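Local coordinates for protein VP35 (Myotis lucifugus, PDB 6DKU) that probably antagonises innate immune signalling, as the interferon inhibitory domain of a microbat genome-encoded homolog of the filoviral polymerase cofactor VP35, at residues A[11-16]-A[33-38]. The protein carries 1 engineered substitution. Numbering follows the deposited sequence.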
loop_
_atom_site.group_PDB
_atom_site.type_symbol
_atom_site.label_atom_id
_atom_site.label_comp_id
_atom_site.label_asym_id
_atom_site.label_seq_id
_atom_site.Cartn_x
_atom_site.Cartn_y
_atom_site.Cartn_z
ATOM N N GLU A 11 -1.530 -10.025 9.942
ATOM C CA GLU A 11 -2.849 -9.752 10.505
ATOM C C GLU A 11 -3.367 -8.378 10.072
ATOM O O GLU A 11 -4.558 -8.228 9.778
ATOM C CB GLU A 11 -2.802 -9.876 12.028
ATOM C CG GLU A 11 -4.100 -9.503 12.735
ATOM C CD GLU A 11 -5.151 -10.603 12.699
ATOM O OE1 GLU A 11 -4.890 -11.685 12.122
ATOM O OE2 GLU A 11 -6.250 -10.371 13.250
ATOM N N PHE A 12 -2.487 -7.371 10.014
ATOM C CA PHE A 12 -2.871 -6.055 9.497
ATOM C C PHE A 12 -3.479 -6.170 8.101
ATOM O O PHE A 12 -4.570 -5.648 7.831
ATOM C CB PHE A 12 -1.643 -5.128 9.481
ATOM C CG PHE A 12 -1.914 -3.747 8.923
ATOM C CD1 PHE A 12 -2.364 -2.722 9.749
ATOM C CD2 PHE A 12 -1.707 -3.467 7.577
ATOM C CE1 PHE A 12 -2.612 -1.449 9.243
ATOM C CE2 PHE A 12 -1.957 -2.196 7.061
ATOM C CZ PHE A 12 -2.409 -1.187 7.895
ATOM N N VAL A 13 -2.785 -6.877 7.206
ATOM C CA VAL A 13 -3.268 -7.058 5.840
ATOM C C VAL A 13 -4.602 -7.801 5.833
ATOM O O VAL A 13 -5.515 -7.455 5.074
ATOM C CB VAL A 13 -2.197 -7.784 4.999
ATOM C CG1 VAL A 13 -2.823 -8.510 3.832
ATOM C CG2 VAL A 13 -1.158 -6.802 4.499
ATOM N N ARG A 14 -4.746 -8.829 6.677
ATOM C CA ARG A 14 -5.985 -9.609 6.672
ATOM C C ARG A 14 -7.171 -8.772 7.144
ATOM O O ARG A 14 -8.250 -8.798 6.535
ATOM C CB ARG A 14 -5.840 -10.858 7.542
ATOM C CG ARG A 14 -7.091 -11.722 7.531
ATOM C CD ARG A 14 -7.086 -12.807 8.594
ATOM N NE ARG A 14 -7.116 -12.268 9.955
ATOM C CZ ARG A 14 -8.151 -11.632 10.503
ATOM N NH1 ARG A 14 -9.270 -11.437 9.814
ATOM N NH2 ARG A 14 -8.070 -11.187 11.751
ATOM N N VAL A 15 -6.984 -8.018 8.233
ATOM C CA VAL A 15 -8.061 -7.182 8.758
ATOM C C VAL A 15 -8.474 -6.150 7.722
ATOM O O VAL A 15 -9.652 -6.056 7.352
ATOM C CB VAL A 15 -7.638 -6.500 10.069
ATOM C CG1 VAL A 15 -8.577 -5.332 10.374
ATOM C CG2 VAL A 15 -7.597 -7.495 11.210
ATOM N N LEU A 16 -7.515 -5.355 7.235
ATOM C CA LEU A 16 -7.905 -4.268 6.344
ATOM C C LEU A 16 -8.458 -4.798 5.027
ATOM O O LEU A 16 -9.461 -4.281 4.525
ATOM C CB LEU A 16 -6.740 -3.311 6.099
ATOM C CG LEU A 16 -6.729 -2.113 7.053
ATOM C CD1 LEU A 16 -6.085 -2.483 8.386
ATOM C CD2 LEU A 16 -6.025 -0.920 6.424
ATOM N N ALA A 33 1.422 -2.654 1.085
ATOM C CA ALA A 33 2.569 -1.752 1.111
ATOM C C ALA A 33 2.679 -1.060 2.458
ATOM O O ALA A 33 3.772 -0.971 3.034
ATOM C CB ALA A 33 2.451 -0.719 -0.011
ATOM N N ILE A 34 1.546 -0.574 2.972
ATOM C CA ILE A 34 1.510 0.015 4.305
ATOM C C ILE A 34 2.061 -0.965 5.329
ATOM O O ILE A 34 2.872 -0.595 6.187
ATOM C CB ILE A 34 0.075 0.459 4.649
ATOM C CG1 ILE A 34 -0.361 1.599 3.728
ATOM C CG2 ILE A 34 -0.016 0.907 6.096
ATOM C CD1 ILE A 34 -1.782 2.048 3.952
ATOM N N ALA A 35 1.652 -2.236 5.246
ATOM C CA ALA A 35 2.158 -3.217 6.202
ATOM C C ALA A 35 3.649 -3.452 6.019
ATOM O O ALA A 35 4.391 -3.552 7.001
ATOM C CB ALA A 35 1.398 -4.533 6.073
ATOM N N MET A 36 4.104 -3.545 4.769
ATOM C CA MET A 36 5.512 -3.822 4.508
ATOM C C MET A 36 6.404 -2.700 5.019
ATOM O O MET A 36 7.527 -2.949 5.478
ATOM C CB MET A 36 5.746 -4.015 3.008
ATOM C CG MET A 36 5.271 -5.335 2.433
ATOM S SD MET A 36 5.059 -5.206 0.646
ATOM C CE MET A 36 6.738 -4.947 0.097
ATOM N N VAL A 37 5.924 -1.453 4.944
ATOM C CA VAL A 37 6.799 -0.295 5.143
ATOM C C VAL A 37 6.874 0.150 6.607
ATOM O O VAL A 37 7.755 0.954 6.961
ATOM C CB VAL A 37 6.330 0.850 4.221
ATOM C CG1 VAL A 37 5.213 1.651 4.872
ATOM C CG2 VAL A 37 7.499 1.717 3.776
ATOM N N SER A 38 5.997 -0.364 7.467
ATOM C CA SER A 38 6.029 -0.075 8.895
ATOM C C SER A 38 7.264 -0.684 9.562
ATOM O O SER A 38 7.801 -1.704 9.123
ATOM C CB SER A 38 4.762 -0.609 9.570
ATOM O OG SER A 38 4.460 -1.924 9.142
#
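The ring of F12 packs against A35 and I34, joining helices 9-18 and 26-37 in the helical part of the VP35 interferon inhibitory domain. The axes of 11-16 and 33-37 run antiparallel, at 160° to each other, and come within 9.5 Å; the CA atoms of F12 and A35 are the nearest across the interface, 6.6 Å apart. All three close contacts between the segments are carbon to carbon, and no hydrogen bond links them. With CG anti to the backbone N (chi1 178°), the phenyl group of F12 reaches across to the second helix. Its CD2 rests 3.6 Å from CB of A35, while the far end of the ring passes to I34, where CZ lies 3.7 Å from CG2. Both methyls approach the ring obliquely, and the side chains of F12 and I34 cross at about a right angle. One ring face is met within its own helix by L16, whose CD1 stands 3.7 Å above the plane, displaced toward the rim. F12 also touches L44 of helix 41-56, and I34 touches F75 of helix 73-76, which extends this buried apolar patch into the neighbouring helices.

Away from this patch, on the outward side of helix 9-18, NE of R14 bonds to OE1 of E11, near the guanidinium plane but from above the carboxylate plane. The hydroxyl of S38 folds back on the chain, OG donating to the carbonyl O of A35 over 2.7 Å, from above the carbonyl plane. A35 itself is shared by two side chains of the first helix: besides the phenyl ring, its CB receives CG2 of V13 at 3.8 Å.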